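Local coordinates for protein FAD-dependent pyridine nucleotide-disulphide oxidoreductase (Desulfovibrio vulgaris, PDB 3IWA) that probably catalyses electron transfer from a reduced nicotinamide nucleotide to an acceptor through a bound flavin, as a two-subunit enzyme of the pyridine nucleotide-disulphide oxidoreductase family, at residues V337-V342 and A418-L423; T413-A418 and M447-V452; V296-L301 and N316-V321. One frame throughout, in Å; residues are numbered along the deposited sequence.

Contact 1: V337-V342 and A418-L423; sequences VGSWAV and AVATML
V337 sets its two methyl groups against different parts of helix 409-423. CG1 packs on the beta carbon of L423, with V337 CG1 to L423 CB at 4.0 Å, and the two side chains run at a slant. CG2 instead approaches a carbonyl oxygen, V337 CG2 to A420 O at 3.9 Å. A chi1 of -57° turns CG1 anti to the carbonyl carbon of V337 and points it at L423. This buried corner is the more closely packed part, V337 giving up the larger share of surface; L301 adds to it from the V337 side, and A352 of strand 348-353 touches both A420 and L423. At S339 the contact thins to one short approach, S339 OG to A420 CB at 3.6 Å, with little surface shared and no hydrogen bond. That hydroxyl bonds to E436 O of the second subunit, whose E436 carboxylate also accepts from the backbone N of V337 and of G338. Past S339 the chain leaves the helix as strand 340-343, where A341 is exposed to solvent. The arrangement is that of the C-terminal dimerisation domain of this reductase family, a helix packed on an antiparallel sheet and bordering the partner subunit.

Contact 2: T413-A418 and M447-V452; sequences TARINA and MDIVNV
Helix N-capping and a salt bridge meet in one carboxylate here, that of D448, which stands just before helix 449-461 and faces R415 of helix 409-423. D448 OD1 accepts from V450 N at 3.1 Å in a nearly straight bond (167°), on the anti side of the carboxylate. The other oxygen takes the salt bridge: R415 NH2 reaches D448 OD2 at 3.0 Å, meeting it on the syn side but well out of the carboxylate plane. With an N-H...O angle of 138° the bond is bent, although OD2 lies close to the guanidinium plane, at its edge. The cap and the bridge together limit rotation of the carboxylate, and the arginine's positive charge would be expected to stabilise its ionised form. Both helices belong to the C-terminal dimerisation domain, where I449 and V450 also pack on L388 of strand 386-393. The aliphatic part of R415 packs on the start of helix 449-461: R415 CG lies 3.4 Å from V450 CG2 and 3.5 Å from I449 CG2. Bends at chi2 and chi3 fold the chain, so that its methylenes cross the I449 side chain at about a right angle before the guanidinium turns to D448. R415 NE bonds back to A411 O, one turn earlier, which also ties the guanidinium to its own helix.

Contact 3: V296-L301 and N316-V321; sequences VTIPNL and NRQGRV
Q318 and I298 reach for each other from opposite directions, the glutamine from helix 314-326 and the isoleucine from strand 296-299, and their ends meet between the two backbones. The closest approach is I298 CD1 to Q318 NE2 at 3.8 Å, a methyl group against the amide nitrogen and a plain van der Waals contact. Beyond CG the glutamine chain is extended, with chi2 at 175°, which carries its amide away from the helix to bridge a wide gap: I298 CA and Q318 CA are 10.8 Å apart. In the isoleucine a chi1 of 57° holds CG1 between the backbone N and the carbonyl carbon, and a trans chi2 carries CD1 on to the amide. V296, two residues earlier, meets the other end of the amide group more distantly, with V296 CG2 4.3 Å from Q318 OE1. No hydrogen bond joins the two segments. The amide oxygen instead accepts from G293 N, in the loop that leads into the strand, and this bond helps fix the amide between V296 and I298. All three side chains are buried. Strand 296-299 is the middle strand of a small mixed sheet, with 276-277 parallel to it and 306-307 antiparallel; F309 packs on I298, and Q318 is enclosed by strand 296-299, L14 of helix 14-25 and M282, while helix 314-326 also meets helix 14-25 through N316 on K17.

How the contacts relate
From the N terminus, contact 3 is first and most local: 296-301 and 316-321 close a 14-residue loop, joining strand 296-299 to helix 314-326. The chain passes into 337-342, where contact 1 opens a 75-residue loop that holds most of the antiparallel sheet and ends on helix 409-423. Contact 2 starts on that helix before contact 1 has closed and closes on 447-452 after 28 residues, tying in helix 449-461; the two cross, sharing A418 and touching where V419 meets V450. Packing of V337 on L301 joins contacts 1 and 3; contacts 2 and 3 do not touch. All three border the second subunit; in contacts 2 and 3, N451 OD1 of one subunit accepts from R317 NE of the other.

Contact 1: V337-V342 and A418-L423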
loop_
_atom_site.group_PDB
_atom_site.type_symbol
_atom_site.label_atom_id
_atom_site.label_comp_id
_atom_site.label_asym_id
_atom_site.label_seq_id
_atom_site.Cartn_x
_atom_site.Cartn_y
_atom_site.Cartn_z
ATOM N N VAL A 337 -2.809 -14.188 -0.530
ATOM C CA VAL A 337 -2.315 -13.959 -1.869
ATOM C C VAL A 337 -0.796 -14.104 -2.010
ATOM O O VAL A 337 -0.304 -14.093 -3.130
ATOM C CB VAL A 337 -2.767 -12.577 -2.425
ATOM C CG1 VAL A 337 -4.303 -12.482 -2.399
ATOM C CG2 VAL A 337 -2.115 -11.436 -1.673
ATOM N N GLY A 338 -0.053 -14.226 -0.916
ATOM C CA GLY A 338 1.390 -14.513 -1.016
ATOM C C GLY A 338 2.361 -13.324 -1.086
ATOM O O GLY A 338 3.395 -13.389 -1.725
ATOM N N SER A 339 2.036 -12.239 -0.417
ATOM C CA SER A 339 2.916 -11.104 -0.341
ATOM C C SER A 339 4.277 -11.465 0.241
ATOM O O SER A 339 4.360 -12.249 1.164
ATOM C CB SER A 339 2.252 -10.061 0.545
ATOM O OG SER A 339 0.954 -9.798 0.077
ATOM N N TRP A 340 5.338 -10.856 -0.251
ATOM C CA TRP A 340 6.683 -11.195 0.221
ATOM C C TRP A 340 7.625 -10.029 -0.054
ATOM O O TRP A 340 7.340 -9.173 -0.874
ATOM C CB TRP A 340 7.213 -12.473 -0.466
ATOM C CG TRP A 340 7.291 -12.342 -1.968
ATOM C CD1 TRP A 340 6.296 -12.577 -2.854
ATOM C CD2 TRP A 340 8.409 -11.877 -2.741
ATOM N NE1 TRP A 340 6.731 -12.305 -4.145
ATOM C CE2 TRP A 340 8.012 -11.833 -4.080
ATOM C CE3 TRP A 340 9.691 -11.430 -2.416
ATOM C CZ2 TRP A 340 8.885 -11.430 -5.111
ATOM C CZ3 TRP A 340 10.534 -11.029 -3.431
ATOM C CH2 TRP A 340 10.135 -11.056 -4.761
ATOM N N ALA A 341 8.738 -10.010 0.659
ATOM C CA ALA A 341 9.815 -9.088 0.418
ATOM C C ALA A 341 11.116 -9.754 0.814
ATOM O O ALA A 341 11.157 -10.509 1.788
ATOM C CB ALA A 341 9.604 -7.815 1.203
ATOM N N VAL A 342 12.165 -9.497 0.032
ATOM C CA VAL A 342 13.535 -9.909 0.339
ATOM C C VAL A 342 14.478 -8.707 0.184
ATOM O O VAL A 342 14.449 -7.997 -0.830
ATOM C CB VAL A 342 14.042 -10.997 -0.611
ATOM C CG1 VAL A 342 15.150 -11.748 0.030
ATOM C CG2 VAL A 342 12.971 -11.961 -0.948
ATOM N N ALA A 418 0.188 -1.391 -1.919
ATOM C CA ALA A 418 -1.015 -0.779 -2.481
ATOM C C ALA A 418 -1.795 -1.792 -3.259
ATOM O O ALA A 418 -3.022 -1.830 -3.167
ATOM C CB ALA A 418 -0.679 0.428 -3.374
ATOM N N VAL A 419 -1.097 -2.569 -4.073
ATOM C CA VAL A 419 -1.746 -3.542 -4.914
ATOM C C VAL A 419 -2.030 -4.872 -4.179
ATOM O O VAL A 419 -3.074 -5.495 -4.403
ATOM C CB VAL A 419 -0.903 -3.768 -6.199
ATOM C CG1 VAL A 419 -1.514 -4.842 -7.031
ATOM C CG2 VAL A 419 -0.718 -2.430 -6.987
ATOM N N ALA A 420 -1.136 -5.289 -3.294
ATOM C CA ALA A 420 -1.272 -6.582 -2.575
ATOM C C ALA A 420 -2.577 -6.691 -1.784
ATOM O O ALA A 420 -3.261 -7.742 -1.797
ATOM C CB ALA A 420 -0.044 -6.827 -1.642
ATOM N N THR A 421 -2.938 -5.609 -1.090
ATOM C CA THR A 421 -4.183 -5.594 -0.343
ATOM C C THR A 421 -5.417 -5.502 -1.243
ATOM O O THR A 421 -6.541 -5.754 -0.790
ATOM C CB THR A 421 -4.221 -4.461 0.676
ATOM O OG1 THR A 421 -4.131 -3.177 0.007
ATOM C CG2 THR A 421 -3.067 -4.637 1.676
ATOM N N MET A 422 -5.207 -5.174 -2.517
ATOM C CA MET A 422 -6.288 -5.149 -3.483
ATOM C C MET A 422 -6.509 -6.540 -4.097
ATOM O O MET A 422 -7.613 -6.809 -4.563
ATOM C CB MET A 422 -6.008 -4.141 -4.639
ATOM C CG MET A 422 -5.581 -2.672 -4.278
ATOM S SD MET A 422 -5.158 -1.550 -5.690
ATOM C CE MET A 422 -6.680 -1.858 -6.520
ATOM N N LEU A 423 -5.472 -7.399 -4.171
ATOM C CA LEU A 423 -5.572 -8.630 -5.017
ATOM C C LEU A 423 -6.757 -9.518 -4.681
ATOM O O LEU A 423 -7.431 -9.988 -5.580
ATOM C CB LEU A 423 -4.301 -9.474 -5.006
ATOM C CG LEU A 423 -3.092 -8.804 -5.669
ATOM C CD1 LEU A 423 -1.825 -9.674 -5.514
ATOM C CD2 LEU A 423 -3.366 -8.490 -7.119
#

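Contact 2: T413-A418 and M447-V452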
loop_
_atom_site.group_PDB
_atom_site.type_symbol
_atom_site.label_atom_id
_atom_site.label_comp_id
_atom_site.label_asym_id
_atom_site.label_seq_id
_atom_site.Cartn_x
_atom_site.Cartn_y
_atom_site.Cartn_z
ATOM N N THR A 413 8.094 -1.276 -1.523
ATOM C CA THR A 413 7.155 -1.807 -0.564
ATOM C C THR A 413 5.834 -1.032 -0.610
ATOM O O THR A 413 4.759 -1.636 -0.680
ATOM C CB THR A 413 7.828 -1.867 0.863
ATOM O OG1 THR A 413 8.594 -3.079 0.936
ATOM C CG2 THR A 413 6.841 -1.877 1.956
ATOM N N ALA A 414 5.917 0.293 -0.649
ATOM C CA ALA A 414 4.723 1.122 -0.736
ATOM C C ALA A 414 3.888 0.880 -1.995
ATOM O O ALA A 414 2.665 1.080 -2.001
ATOM C CB ALA A 414 5.096 2.629 -0.614
ATOM N N ARG A 415 4.563 0.488 -3.064
ATOM C CA ARG A 415 3.930 0.271 -4.331
ATOM C C ARG A 415 3.355 -1.145 -4.303
ATOM O O ARG A 415 2.228 -1.375 -4.674
ATOM C CB ARG A 415 4.989 0.439 -5.436
ATOM C CG ARG A 415 4.927 1.672 -6.351
ATOM C CD ARG A 415 4.692 3.043 -5.745
ATOM N NE ARG A 415 5.856 3.481 -5.024
ATOM C CZ ARG A 415 6.258 4.735 -4.879
ATOM N NH1 ARG A 415 7.349 4.952 -4.163
ATOM N NH2 ARG A 415 5.611 5.766 -5.430
ATOM N N ILE A 416 4.128 -2.120 -3.868
ATOM C CA ILE A 416 3.601 -3.491 -3.768
ATOM C C ILE A 416 2.414 -3.623 -2.782
ATOM O O ILE A 416 1.439 -4.339 -3.048
ATOM C CB ILE A 416 4.734 -4.497 -3.365
ATOM C CG1 ILE A 416 5.840 -4.553 -4.436
ATOM C CG2 ILE A 416 4.162 -5.876 -3.120
ATOM C CD1 ILE A 416 5.366 -4.805 -5.892
ATOM N N ASN A 417 2.505 -2.948 -1.632
ATOM C CA ASN A 417 1.427 -3.000 -0.633
ATOM C C ASN A 417 0.126 -2.503 -1.180
ATOM O O ASN A 417 -0.909 -3.092 -0.924
ATOM C CB ASN A 417 1.746 -2.119 0.572
ATOM C CG ASN A 417 2.547 -2.833 1.644
ATOM O OD1 ASN A 417 2.813 -4.038 1.554
ATOM N ND2 ASN A 417 2.913 -2.085 2.691
ATOM N N ALA A 418 0.188 -1.391 -1.919
ATOM C CA ALA A 418 -1.015 -0.779 -2.481
ATOM C C ALA A 418 -1.795 -1.792 -3.259
ATOM O O ALA A 418 -3.022 -1.830 -3.167
ATOM C CB ALA A 418 -0.679 0.428 -3.374
ATOM N N MET A 447 2.455 11.044 -12.936
ATOM C CA MET A 447 1.696 10.077 -12.117
ATOM C C MET A 447 2.535 8.940 -11.520
ATOM O O MET A 447 3.673 8.685 -11.930
ATOM C CB MET A 447 0.454 9.521 -12.845
ATOM C CG MET A 447 0.667 8.979 -14.238
ATOM S SD MET A 447 -0.766 9.255 -15.320
ATOM C CE MET A 447 -2.110 8.472 -14.416
ATOM N N ASP A 448 1.957 8.306 -10.506
ATOM C CA ASP A 448 2.609 7.261 -9.748
ATOM C C ASP A 448 2.833 6.018 -10.629
ATOM O O ASP A 448 2.029 5.711 -11.503
ATOM C CB ASP A 448 1.751 6.914 -8.535
ATOM C CG ASP A 448 2.495 6.070 -7.503
ATOM O OD1 ASP A 448 2.563 4.835 -7.661
ATOM O OD2 ASP A 448 2.992 6.660 -6.525
ATOM N N ILE A 449 3.935 5.324 -10.382
ATOM C CA ILE A 449 4.312 4.179 -11.178
ATOM C C ILE A 449 3.294 3.064 -11.159
ATOM O O ILE A 449 3.126 2.388 -12.153
ATOM C CB ILE A 449 5.746 3.687 -10.842
ATOM C CG1 ILE A 449 6.184 2.652 -11.896
ATOM C CG2 ILE A 449 5.838 3.176 -9.424
ATOM C CD1 ILE A 449 7.569 2.097 -11.704
ATOM N N VAL A 450 2.546 2.917 -10.071
ATOM C CA VAL A 450 1.501 1.907 -10.011
ATOM C C VAL A 450 0.391 2.187 -11.027
ATOM O O VAL A 450 -0.086 1.269 -11.693
ATOM C CB VAL A 450 0.871 1.812 -8.605
ATOM C CG1 VAL A 450 -0.462 1.090 -8.669
ATOM C CG2 VAL A 450 1.810 1.087 -7.663
ATOM N N ASN A 451 -0.047 3.443 -11.094
ATOM C CA ASN A 451 -1.036 3.865 -12.080
ATOM C C ASN A 451 -0.459 3.692 -13.493
ATOM O O ASN A 451 -1.131 3.249 -14.399
ATOM C CB ASN A 451 -1.439 5.348 -11.887
ATOM C CG ASN A 451 -2.152 5.637 -10.553
ATOM O OD1 ASN A 451 -1.892 6.659 -9.941
ATOM N ND2 ASN A 451 -3.058 4.758 -10.127
ATOM N N VAL A 452 0.801 4.058 -13.673
ATOM C CA VAL A 452 1.438 3.932 -14.984
ATOM C C VAL A 452 1.427 2.456 -15.402
ATOM O O VAL A 452 1.118 2.158 -16.528
ATOM C CB VAL A 452 2.850 4.556 -14.982
ATOM C CG1 VAL A 452 3.640 4.252 -16.322
ATOM C CG2 VAL A 452 2.747 6.085 -14.702
#

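Contact 3: V296-L301 and N316-V321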
loop_
_atom_site.group_PDB
_atom_site.type_symbol
_atom_site.label_atom_id
_atom_site.label_comp_id
_atom_site.label_asym_id
_atom_site.label_seq_id
_atom_site.Cartn_x
_atom_site.Cartn_y
_atom_site.Cartn_z
ATOM N N VAL A 296 -0.687 -26.183 7.191
ATOM C CA VAL A 296 -2.025 -26.087 6.648
ATOM C C VAL A 296 -2.054 -25.600 5.203
ATOM O O VAL A 296 -1.114 -24.985 4.718
ATOM C CB VAL A 296 -2.931 -25.135 7.517
ATOM C CG1 VAL A 296 -2.950 -25.575 9.004
ATOM C CG2 VAL A 296 -2.474 -23.662 7.424
ATOM N N THR A 297 -3.171 -25.900 4.539
ATOM C CA THR A 297 -3.575 -25.283 3.285
ATOM C C THR A 297 -4.717 -24.320 3.547
ATOM O O THR A 297 -5.591 -24.620 4.320
ATOM C CB THR A 297 -4.056 -26.301 2.186
ATOM O OG1 THR A 297 -4.545 -25.588 1.027
ATOM C CG2 THR A 297 -5.189 -27.223 2.708
ATOM N N ILE A 298 -4.676 -23.161 2.900
ATOM C CA ILE A 298 -5.765 -22.192 2.926
ATOM C C ILE A 298 -5.993 -21.681 1.493
ATOM O O ILE A 298 -5.140 -21.818 0.649
ATOM C CB ILE A 298 -5.432 -20.998 3.783
ATOM C CG1 ILE A 298 -4.152 -20.337 3.278
ATOM C CG2 ILE A 298 -5.279 -21.419 5.216
ATOM C CD1 ILE A 298 -3.713 -19.181 4.092
ATOM N N PRO A 299 -7.166 -21.095 1.223
ATOM C CA PRO A 299 -7.492 -20.665 -0.138
ATOM C C PRO A 299 -6.486 -19.670 -0.702
ATOM O O PRO A 299 -6.091 -18.717 -0.014
ATOM C CB PRO A 299 -8.840 -19.980 0.031
ATOM C CG PRO A 299 -9.406 -20.544 1.286
ATOM C CD PRO A 299 -8.226 -20.723 2.167
ATOM N N ASN A 300 -6.031 -19.911 -1.920
ATOM C CA ASN A 300 -5.257 -18.914 -2.604
ATOM C C ASN A 300 -6.273 -17.885 -3.044
ATOM O O ASN A 300 -7.151 -18.224 -3.812
ATOM C CB ASN A 300 -4.542 -19.526 -3.811
ATOM C CG ASN A 300 -3.684 -18.523 -4.560
ATOM O OD1 ASN A 300 -4.170 -17.506 -5.042
ATOM N ND2 ASN A 300 -2.421 -18.803 -4.652
ATOM N N LEU A 301 -6.193 -16.645 -2.566
ATOM C CA LEU A 301 -7.238 -15.665 -2.946
ATOM C C LEU A 301 -7.171 -15.105 -4.392
ATOM O O LEU A 301 -8.044 -14.345 -4.795
ATOM C CB LEU A 301 -7.339 -14.536 -1.921
ATOM C CG LEU A 301 -7.628 -15.033 -0.495
ATOM C CD1 LEU A 301 -7.399 -13.902 0.476
ATOM C CD2 LEU A 301 -9.033 -15.577 -0.339
ATOM N N ASN A 316 1.618 -14.948 12.905
ATOM C CA ASN A 316 1.015 -14.015 13.827
ATOM C C ASN A 316 -0.447 -13.737 13.545
ATOM O O ASN A 316 -1.243 -13.735 14.464
ATOM C CB ASN A 316 1.847 -12.733 13.966
ATOM C CG ASN A 316 3.063 -12.961 14.864
ATOM O OD1 ASN A 316 3.046 -13.899 15.673
ATOM N ND2 ASN A 316 4.121 -12.134 14.727
ATOM N N ARG A 317 -0.809 -13.619 12.280
ATOM C CA ARG A 317 -2.160 -13.226 11.930
ATOM C C ARG A 317 -3.092 -14.400 12.209
ATOM O O ARG A 317 -4.109 -14.214 12.837
ATOM C CB ARG A 317 -2.236 -12.776 10.491
ATOM C CG ARG A 317 -1.326 -11.592 10.202
ATOM C CD ARG A 317 -1.382 -11.136 8.769
ATOM N NE ARG A 317 -0.338 -10.154 8.513
ATOM C CZ ARG A 317 0.343 -10.030 7.382
ATOM N NH1 ARG A 317 0.100 -10.828 6.357
ATOM N NH2 ARG A 317 1.268 -9.090 7.277
ATOM N N GLN A 318 -2.692 -15.602 11.791
ATOM C CA GLN A 318 -3.510 -16.802 11.988
ATOM C C GLN A 318 -3.561 -17.189 13.480
ATOM O O GLN A 318 -4.568 -17.631 13.939
ATOM C CB GLN A 318 -3.025 -17.995 11.167
ATOM C CG GLN A 318 -3.006 -17.784 9.669
ATOM C CD GLN A 318 -2.391 -18.973 8.930
ATOM O OE1 GLN A 318 -1.983 -19.952 9.555
ATOM N NE2 GLN A 318 -2.369 -18.908 7.609
ATOM N N GLY A 319 -2.484 -16.969 14.203
ATOM C CA GLY A 319 -2.424 -17.280 15.617
ATOM C C GLY A 319 -3.427 -16.482 16.408
ATOM O O GLY A 319 -4.097 -17.022 17.306
ATOM N N ARG A 320 -3.541 -15.196 16.067
ATOM C CA ARG A 320 -4.467 -14.319 16.741
ATOM C C ARG A 320 -5.864 -14.828 16.563
ATOM O O ARG A 320 -6.605 -14.916 17.517
ATOM C CB ARG A 320 -4.354 -12.902 16.234
ATOM C CG ARG A 320 -5.184 -11.941 17.033
ATOM C CD ARG A 320 -4.870 -10.494 16.632
ATOM N NE ARG A 320 -5.219 -9.558 17.692
ATOM C CZ ARG A 320 -6.383 -8.952 17.820
ATOM N NH1 ARG A 320 -6.549 -8.126 18.829
ATOM N NH2 ARG A 320 -7.372 -9.152 16.964
ATOM N N VAL A 321 -6.220 -15.184 15.338
ATOM C CA VAL A 321 -7.548 -15.715 15.054
ATOM C C VAL A 321 -7.744 -17.017 15.813
ATOM O O VAL A 321 -8.825 -17.221 16.359
ATOM C CB VAL A 321 -7.776 -15.922 13.534
ATOM C CG1 VAL A 321 -8.987 -16.815 13.223
ATOM C CG2 VAL A 321 -7.885 -14.542 12.809
#